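Local coordinates for thioredoxin domain-containing protein (Sinorhizobium meliloti, PDB 3U5R), which is of unknown function but carries a thioredoxin-like domain of the AhpC/TSA family, which suggests an antioxidant oxidoreductase activity, at residues A[39-44]-A[137-142]; A[160-165]-A[171-176]; A[115-118]-A[122-125]. All coordinates share one frame; numbering follows the deposited sequence.

Contact 1: residues A[39-44]-A[137-142]; sequences ADFVLP and KAYGAA
Tyr139 reaches from the last turn of a helix to the backbone of Ala39; the methyl of Ala39 lies beside its CE1, and its hydroxyl comes up to the edge of Phe41. The polar part is one short hydrogen bond, Tyr139 OH to Ala39 O at 2.6 Å. The phenol hydroxyl is the donor; it meets the carbonyl oxygen in the carbonyl plane, on a lone pair, with a C=O...O angle of 141°. Ala39 N also lies near the hydroxyl, but the angle is too poor for a bond.

The tyrosine gets there because CG stands beside its own backbone N and opposite the carbonyl carbon (chi1 -87°), which carries the ring off the helix toward 39-44. On the way CE1 passes the methyl of Ala39, with CB to CE1 at 3.7 Å. That methyl points toward the helix and also meets the methyl of Ala138, CB to CB at 3.9 Å, so two consecutive helix residues receive one small side chain.

Phe41 and Tyr139 are inclined to each other without stacking. The hydroxyl comes to the phenylalanine edge, in the plane of that ring, with Tyr139 OH to Phe41 CE2 at 3.9 Å. Beside this, Phe41 N donates to Asp40 OD1 at 2.8 Å, and the same oxygen also accepts from Leu53 N.

The helix 134-139 ends here in a Schellman motif with Gly140, at positive phi, as its C-prime residue. Tyr139 packs further on Val64 of strand 61-66 and Tyr150 of strand 146-150, while Phe41 rests on Val135; the contact thus joins the lead-in to strand 43-44 to a helix packed on the five-stranded sheet.

Contact 2: residues A[160-165]-A[171-176]; sequences GQFDDA and KDVTGA
Asp163 reaches across to the loop 171-176, where its carboxylate takes up two consecutive backbone N-H groups. Its CB already lies 3.6 Å from Thr174 OG1. From there chi1 (54°) sets CG between the backbone N and the carbonyl carbon, and the turn about CB-CG (chi2 26°) leaves OD1 toward its own chain and OD2 toward 171-176.

OD1 stays local: it accepts from Ala165 N at 3.0 Å, approached from above the carboxylate plane, and closes an Asx turn. OD2 does the crossing. Gly175 N reaches it at 2.6 Å on the anti side, with a nearly straight N-H...O angle of 167°. Thr174 N binds the same OD2 at 2.8 Å, close to the C-O direction but more bent, and Thr174 OG1 adds a weak bond. Thr174 OG1 itself accepts from Ala176 N at 2.9 Å, forming an ST turn where Gly175 stands at the N-cap of the following helix. With an alanine in place of Asp163 both oxygens are gone, and the N-H groups of Thr174 and Gly175 would probably be left without their shared acceptor, and Ala165 N without its Asx-turn partner.

Apolar contacts lie to the side of this carboxylate. Gly175 CA sits over the centre of the Phe162 ring, 3.5 Å from its centroid, a CH-pi contact; the lack of a side chain at Gly175, whose phi is positive, lets its CA come this close to the ring. Val173 CG1 lies at the ring's edge, in its plane, 3.8 Å from Phe162 CE2, and Val173 CG2 meets Ala165 CB at 3.7 Å.

The two segments connect edge strand 156-160 to helix 176-186, and Phe162 and Val173 together press on Ala80 of helix 78-88.

Contact 3: residues A[115-118]-A[122-125]; sequences GAEV and GYGF
Gly122 and Tyr123 both direct their backbone N-H at Val118 O, just beyond the end of helix 111-121. This helix makes the connection of a beta-alpha-beta crossover, from strand 93-99 to the parallel edge strand 127-129 of the thioredoxin-like sheet.

Gly122 is the first residue to leave helical angles. Its positive phi (71°) favours glycine, and its N still reaches Val118 O at 2.9 Å, though with a bent and therefore weak bond.

Tyr123 gives the sounder bond: its N meets Val118 O at 3.1 Å with an N-H...O angle of 147°. With CG beside the backbone N, the ring folds back along the helix end and runs next to Glu117, the two side chains pointing the same way with carboxylate and ring planes 77° apart. Their ends do not touch; a water joins them, accepting from Tyr123 OH at 2.6 Å in the plane of the ring and donating to Glu117 OE1 at 2.6 Å. The same OE1 has a long, weak ion pair with Arg78 of helix 78-88, a helix that Tyr123 also touches. On the helix side, Val118 CG1 approaches Tyr123 O to 3.5 Å.

Beyond Gly124, Phe125 heads inward to Leu81 and Ala85 of helix 78-88 and to Val95 and Ala97 of strand 93-99. Its ring comes back against Tyr123, whose CB lies over one phenylalanine face. Phe125 CZ stands 3.2 Å above the tyrosine ring plane, offset toward the rim, on the face turned away from Glu117 O.

The three contacts are spread round one compact domain, their centres 20 to 24 Å apart, and none touches another. Along the chain, segment 39-44 comes first, then the whole of contact 3, then segment 137-142, with contact 2 last. Contacts 2 and 3 belong to opposite edges of the five-stranded sheet: contact 2 follows edge strand 156-160, and contact 3 leads into edge strand 127-129. Both also pack on helix 78-88. Contact 1 lies on the opposite side of the chain's centre from contact 2 and leans on strands 61-66 and 146-150 within the sheet. All three thus lie where loops meet helix ends around the thioredoxin-like core, at separate places.

Contact 1: residues A[39-44]-A[137-142]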
loop_
_atom_site.group_PDB
_atom_site.type_symbol
_atom_site.label_atom_id
_atom_site.label_comp_id
_atom_site.label_asym_id
_atom_site.label_seq_id
_atom_site.Cartn_x
_atom_site.Cartn_y
_atom_site.Cartn_z
ATOM N N ALA A 39 0.113 5.133 -11.890
ATOM C CA ALA A 39 -0.329 4.440 -13.074
ATOM C C ALA A 39 -1.789 4.038 -12.837
ATOM O O ALA A 39 -2.192 3.733 -11.682
ATOM C CB ALA A 39 0.514 3.194 -13.271
ATOM N N ASP A 40 -2.571 4.021 -13.913
ATOM C CA ASP A 40 -3.967 3.684 -13.796
ATOM C C ASP A 40 -4.106 2.161 -13.712
ATOM O O ASP A 40 -3.177 1.423 -14.064
ATOM C CB ASP A 40 -4.825 4.252 -14.919
ATOM C CG ASP A 40 -6.331 4.478 -14.456
ATOM O OD1 ASP A 40 -6.809 3.962 -13.397
ATOM O OD2 ASP A 40 -7.029 5.219 -15.164
ATOM N N PHE A 41 -5.216 1.671 -13.166
ATOM C CA PHE A 41 -5.382 0.207 -13.079
ATOM C C PHE A 41 -6.873 -0.048 -13.108
ATOM O O PHE A 41 -7.681 0.885 -12.971
ATOM C CB PHE A 41 -4.819 -0.320 -11.733
ATOM C CG PHE A 41 -5.326 0.471 -10.506
ATOM C CD1 PHE A 41 -6.561 0.197 -9.935
ATOM C CD2 PHE A 41 -4.565 1.497 -9.964
ATOM C CE1 PHE A 41 -7.024 0.923 -8.815
ATOM C CE2 PHE A 41 -5.017 2.261 -8.877
ATOM C CZ PHE A 41 -6.274 1.962 -8.297
ATOM N N VAL A 42 -7.250 -1.310 -13.244
ATOM C CA VAL A 42 -8.621 -1.741 -12.968
ATOM C C VAL A 42 -8.457 -3.055 -12.213
ATOM O O VAL A 42 -7.821 -3.975 -12.715
ATOM C CB VAL A 42 -9.424 -1.898 -14.274
ATOM C CG1 VAL A 42 -8.612 -2.692 -15.301
ATOM C CG2 VAL A 42 -10.754 -2.557 -14.006
ATOM N N LEU A 43 -9.003 -3.160 -10.996
ATOM C CA LEU A 43 -8.680 -4.336 -10.155
ATOM C C LEU A 43 -9.898 -4.663 -9.311
ATOM O O LEU A 43 -10.614 -3.774 -8.934
ATOM C CB LEU A 43 -7.548 -3.957 -9.163
ATOM C CG LEU A 43 -6.120 -3.871 -9.744
ATOM C CD1 LEU A 43 -5.218 -3.430 -8.656
ATOM C CD2 LEU A 43 -5.538 -5.128 -10.327
ATOM N N PRO A 44 -10.082 -5.937 -8.954
ATOM C CA PRO A 44 -11.314 -6.336 -8.312
ATOM C C PRO A 44 -11.105 -6.514 -6.788
ATOM O O PRO A 44 -10.007 -6.907 -6.387
ATOM C CB PRO A 44 -11.603 -7.692 -8.930
ATOM C CG PRO A 44 -10.131 -8.294 -9.239
ATOM C CD PRO A 44 -9.330 -7.036 -9.580
ATOM N N LYS A 137 3.921 -4.327 -11.510
ATOM C CA LYS A 137 4.996 -3.964 -12.467
ATOM C C LYS A 137 4.958 -2.525 -12.941
ATOM O O LYS A 137 6.021 -1.861 -13.004
ATOM C CB LYS A 137 4.956 -4.883 -13.699
ATOM C CG LYS A 137 5.326 -6.316 -13.477
ATOM C CD LYS A 137 5.492 -6.989 -14.917
ATOM C CE LYS A 137 4.993 -8.428 -14.978
ATOM N NZ LYS A 137 4.788 -8.862 -16.423
ATOM N N ALA A 138 3.752 -1.985 -13.206
ATOM C CA ALA A 138 3.642 -0.563 -13.614
ATOM C C ALA A 138 4.046 0.420 -12.502
ATOM O O ALA A 138 4.580 1.467 -12.812
ATOM C CB ALA A 138 2.174 -0.201 -14.144
ATOM N N TYR A 139 3.780 0.091 -11.222
ATOM C CA TYR A 139 4.164 0.984 -10.096
ATOM C C TYR A 139 5.625 0.808 -9.750
ATOM O O TYR A 139 6.234 1.718 -9.151
ATOM C CB TYR A 139 3.263 0.696 -8.839
ATOM C CG TYR A 139 1.982 1.502 -8.883
ATOM C CD1 TYR A 139 0.998 1.186 -9.769
ATOM C CD2 TYR A 139 1.817 2.646 -8.117
ATOM C CE1 TYR A 139 -0.143 1.915 -9.868
ATOM C CE2 TYR A 139 0.629 3.406 -8.228
ATOM C CZ TYR A 139 -0.307 3.035 -9.088
ATOM O OH TYR A 139 -1.444 3.787 -9.224
ATOM N N GLY A 140 6.189 -0.325 -10.192
ATOM C CA GLY A 140 7.540 -0.719 -9.823
ATOM C C GLY A 140 7.629 -1.092 -8.335
ATOM O O GLY A 140 8.644 -0.783 -7.687
ATOM N N ALA A 141 6.581 -1.755 -7.814
ATOM C CA ALA A 141 6.632 -2.422 -6.516
ATOM C C ALA A 141 7.610 -3.594 -6.516
ATOM O O ALA A 141 7.705 -4.364 -7.504
ATOM C CB ALA A 141 5.192 -2.913 -6.082
ATOM N N ALA A 142 8.340 -3.737 -5.413
ATOM C CA ALA A 142 9.333 -4.809 -5.285
ATOM C C ALA A 142 9.090 -5.727 -4.071
ATOM O O ALA A 142 9.492 -6.860 -4.085
ATOM C CB ALA A 142 10.751 -4.239 -5.175
#

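Contact 2: residues A[160-165]-A[171-176]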
loop_
_atom_site.group_PDB
_atom_site.type_symbol
_atom_site.label_atom_id
_atom_site.label_comp_id
_atom_site.label_asym_id
_atom_site.label_seq_id
_atom_site.Cartn_x
_atom_site.Cartn_y
_atom_site.Cartn_z
ATOM N N GLY A 160 8.181 4.950 0.674
ATOM C CA GLY A 160 9.083 4.369 1.683
ATOM C C GLY A 160 8.310 3.732 2.837
ATOM O O GLY A 160 7.150 3.351 2.695
ATOM N N GLN A 161 9.017 3.583 3.942
ATOM C CA GLN A 161 8.559 2.839 5.130
ATOM C C GLN A 161 7.317 3.471 5.767
ATOM O O GLN A 161 7.026 4.727 5.730
ATOM C CB GLN A 161 9.738 2.736 6.144
ATOM C CG GLN A 161 9.995 4.042 6.935
ATOM C CD GLN A 161 11.185 3.884 7.922
ATOM O OE1 GLN A 161 11.852 2.872 7.920
ATOM N NE2 GLN A 161 11.425 4.866 8.723
ATOM N N PHE A 162 6.533 2.629 6.400
ATOM C CA PHE A 162 5.361 3.114 7.184
ATOM C C PHE A 162 5.911 3.866 8.402
ATOM O O PHE A 162 5.398 4.947 8.853
ATOM C CB PHE A 162 4.557 1.838 7.554
ATOM C CG PHE A 162 3.266 2.077 8.279
ATOM C CD1 PHE A 162 2.228 2.790 7.677
ATOM C CD2 PHE A 162 3.059 1.509 9.555
ATOM C CE1 PHE A 162 0.992 2.999 8.362
ATOM C CE2 PHE A 162 1.845 1.681 10.267
ATOM C CZ PHE A 162 0.776 2.416 9.662
ATOM N N ASP A 163 6.959 3.281 8.985
ATOM C CA ASP A 163 7.696 3.897 10.103
ATOM C C ASP A 163 8.900 3.003 10.346
ATOM O O ASP A 163 9.153 2.085 9.546
ATOM C CB ASP A 163 6.819 3.921 11.373
ATOM C CG ASP A 163 6.268 2.498 11.723
ATOM O OD1 ASP A 163 6.913 1.458 11.336
ATOM O OD2 ASP A 163 5.198 2.406 12.390
ATOM N N ASP A 164 9.586 3.189 11.471
ATOM C CA ASP A 164 10.915 2.558 11.691
ATOM C C ASP A 164 10.754 1.106 12.247
ATOM O O ASP A 164 11.769 0.411 12.475
ATOM C CB ASP A 164 11.770 3.378 12.731
ATOM C CG ASP A 164 12.355 4.726 12.183
ATOM O OD1 ASP A 164 12.752 4.777 10.989
ATOM O OD2 ASP A 164 12.501 5.747 12.997
ATOM N N ALA A 165 9.522 0.664 12.535
ATOM C CA ALA A 165 9.320 -0.663 13.139
ATOM C C ALA A 165 9.642 -1.778 12.133
ATOM O O ALA A 165 9.283 -1.710 10.899
ATOM C CB ALA A 165 7.886 -0.813 13.684
ATOM N N LYS A 171 10.663 -1.614 18.170
ATOM C CA LYS A 171 10.086 -0.277 18.016
ATOM C C LYS A 171 8.580 -0.394 17.862
ATOM O O LYS A 171 8.088 -1.342 17.254
ATOM C CB LYS A 171 10.728 0.441 16.822
ATOM C CG LYS A 171 12.239 0.736 17.100
ATOM C CD LYS A 171 12.858 1.615 16.004
ATOM C CE LYS A 171 14.132 2.292 16.556
ATOM N NZ LYS A 171 14.800 2.864 15.374
ATOM N N ASP A 172 7.856 0.533 18.464
ATOM C CA ASP A 172 6.418 0.605 18.378
ATOM C C ASP A 172 5.996 0.846 16.914
ATOM O O ASP A 172 6.605 1.649 16.259
ATOM C CB ASP A 172 5.916 1.829 19.216
ATOM C CG ASP A 172 5.934 1.559 20.744
ATOM O OD1 ASP A 172 5.850 0.362 21.168
ATOM O OD2 ASP A 172 6.007 2.560 21.517
ATOM N N VAL A 173 4.919 0.224 16.478
ATOM C CA VAL A 173 4.323 0.460 15.142
ATOM C C VAL A 173 3.355 1.661 15.263
ATOM O O VAL A 173 2.280 1.544 15.880
ATOM C CB VAL A 173 3.600 -0.788 14.536
ATOM C CG1 VAL A 173 3.160 -0.493 13.054
ATOM C CG2 VAL A 173 4.500 -2.005 14.569
ATOM N N THR A 174 3.795 2.800 14.726
ATOM C CA THR A 174 3.137 4.103 14.876
ATOM C C THR A 174 2.639 4.622 13.543
ATOM O O THR A 174 1.776 5.489 13.505
ATOM C CB THR A 174 4.149 5.203 15.307
ATOM O OG1 THR A 174 5.178 5.307 14.293
ATOM C CG2 THR A 174 4.836 4.872 16.734
ATOM N N GLY A 175 3.235 4.171 12.440
ATOM C CA GLY A 175 2.913 4.801 11.167
ATOM C C GLY A 175 3.411 6.237 11.032
ATOM O O GLY A 175 2.999 6.942 10.107
ATOM N N ALA A 176 4.311 6.676 11.913
ATOM C CA ALA A 176 4.655 8.124 11.961
ATOM C C ALA A 176 5.229 8.714 10.664
ATOM O O ALA A 176 4.845 9.815 10.297
ATOM C CB ALA A 176 5.612 8.474 13.182
#

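Contact 3: residues A[115-118]-A[122-125]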
loop_
_atom_site.group_PDB
_atom_site.type_symbol
_atom_site.label_atom_id
_atom_site.label_comp_id
_atom_site.label_asym_id
_atom_site.label_seq_id
_atom_site.Cartn_x
_atom_site.Cartn_y
_atom_site.Cartn_z
ATOM N N GLY A 115 -10.315 -11.273 0.696
ATOM C CA GLY A 115 -11.622 -10.969 1.289
ATOM C C GLY A 115 -11.738 -11.373 2.780
ATOM O O GLY A 115 -12.312 -10.621 3.591
ATOM N N ALA A 116 -11.188 -12.533 3.134
ATOM C CA ALA A 116 -11.211 -12.921 4.541
ATOM C C ALA A 116 -10.281 -11.929 5.338
ATOM O O ALA A 116 -10.624 -11.544 6.469
ATOM C CB ALA A 116 -10.704 -14.391 4.708
ATOM N N GLU A 117 -9.130 -11.520 4.786
ATOM C CA GLU A 117 -8.283 -10.524 5.557
ATOM C C GLU A 117 -9.036 -9.268 5.899
ATOM O O GLU A 117 -8.861 -8.768 7.003
ATOM C CB GLU A 117 -7.071 -9.926 4.802
ATOM C CG GLU A 117 -5.818 -10.660 4.619
ATOM C CD GLU A 117 -5.043 -10.968 5.880
ATOM O OE1 GLU A 117 -4.157 -10.167 6.349
ATOM O OE2 GLU A 117 -5.321 -12.091 6.343
ATOM N N VAL A 118 -9.812 -8.729 4.943
ATOM C CA VAL A 118 -10.577 -7.512 5.171
ATOM C C VAL A 118 -11.476 -7.652 6.429
ATOM O O VAL A 118 -11.480 -6.789 7.354
ATOM C CB VAL A 118 -11.446 -7.138 3.920
ATOM C CG1 VAL A 118 -12.476 -6.017 4.293
ATOM C CG2 VAL A 118 -10.562 -6.739 2.659
ATOM N N GLY A 122 -10.482 -5.758 9.856
ATOM C CA GLY A 122 -11.282 -4.516 9.869
ATOM C C GLY A 122 -10.780 -3.481 8.822
ATOM O O GLY A 122 -10.814 -2.270 9.055
ATOM N N TYR A 123 -10.302 -3.959 7.675
ATOM C CA TYR A 123 -9.764 -3.003 6.679
ATOM C C TYR A 123 -10.931 -2.187 6.104
ATOM O O TYR A 123 -11.775 -2.754 5.414
ATOM C CB TYR A 123 -9.102 -3.823 5.542
ATOM C CG TYR A 123 -7.741 -4.439 5.852
ATOM C CD1 TYR A 123 -7.006 -4.081 7.010
ATOM C CD2 TYR A 123 -7.150 -5.278 4.957
ATOM C CE1 TYR A 123 -5.692 -4.575 7.244
ATOM C CE2 TYR A 123 -5.846 -5.830 5.193
ATOM C CZ TYR A 123 -5.137 -5.479 6.330
ATOM O OH TYR A 123 -3.865 -6.026 6.521
ATOM N N GLY A 124 -10.968 -0.885 6.361
ATOM C CA GLY A 124 -11.971 -0.033 5.757
ATOM C C GLY A 124 -11.684 0.355 4.287
ATOM O O GLY A 124 -12.571 0.826 3.573
ATOM N N PHE A 125 -10.467 0.151 3.838
ATOM C CA PHE A 125 -10.049 0.587 2.463
ATOM C C PHE A 125 -10.231 -0.590 1.496
ATOM O O PHE A 125 -10.247 -1.759 1.917
ATOM C CB PHE A 125 -8.572 0.971 2.472
ATOM C CG PHE A 125 -7.714 -0.004 3.237
ATOM C CD1 PHE A 125 -7.420 0.215 4.559
ATOM C CD2 PHE A 125 -7.205 -1.142 2.611
ATOM C CE1 PHE A 125 -6.590 -0.676 5.294
ATOM C CE2 PHE A 125 -6.342 -2.061 3.322
ATOM C CZ PHE A 125 -6.080 -1.832 4.701
HETATM O O HOH W 1 -3.050 -8.093 5.204
#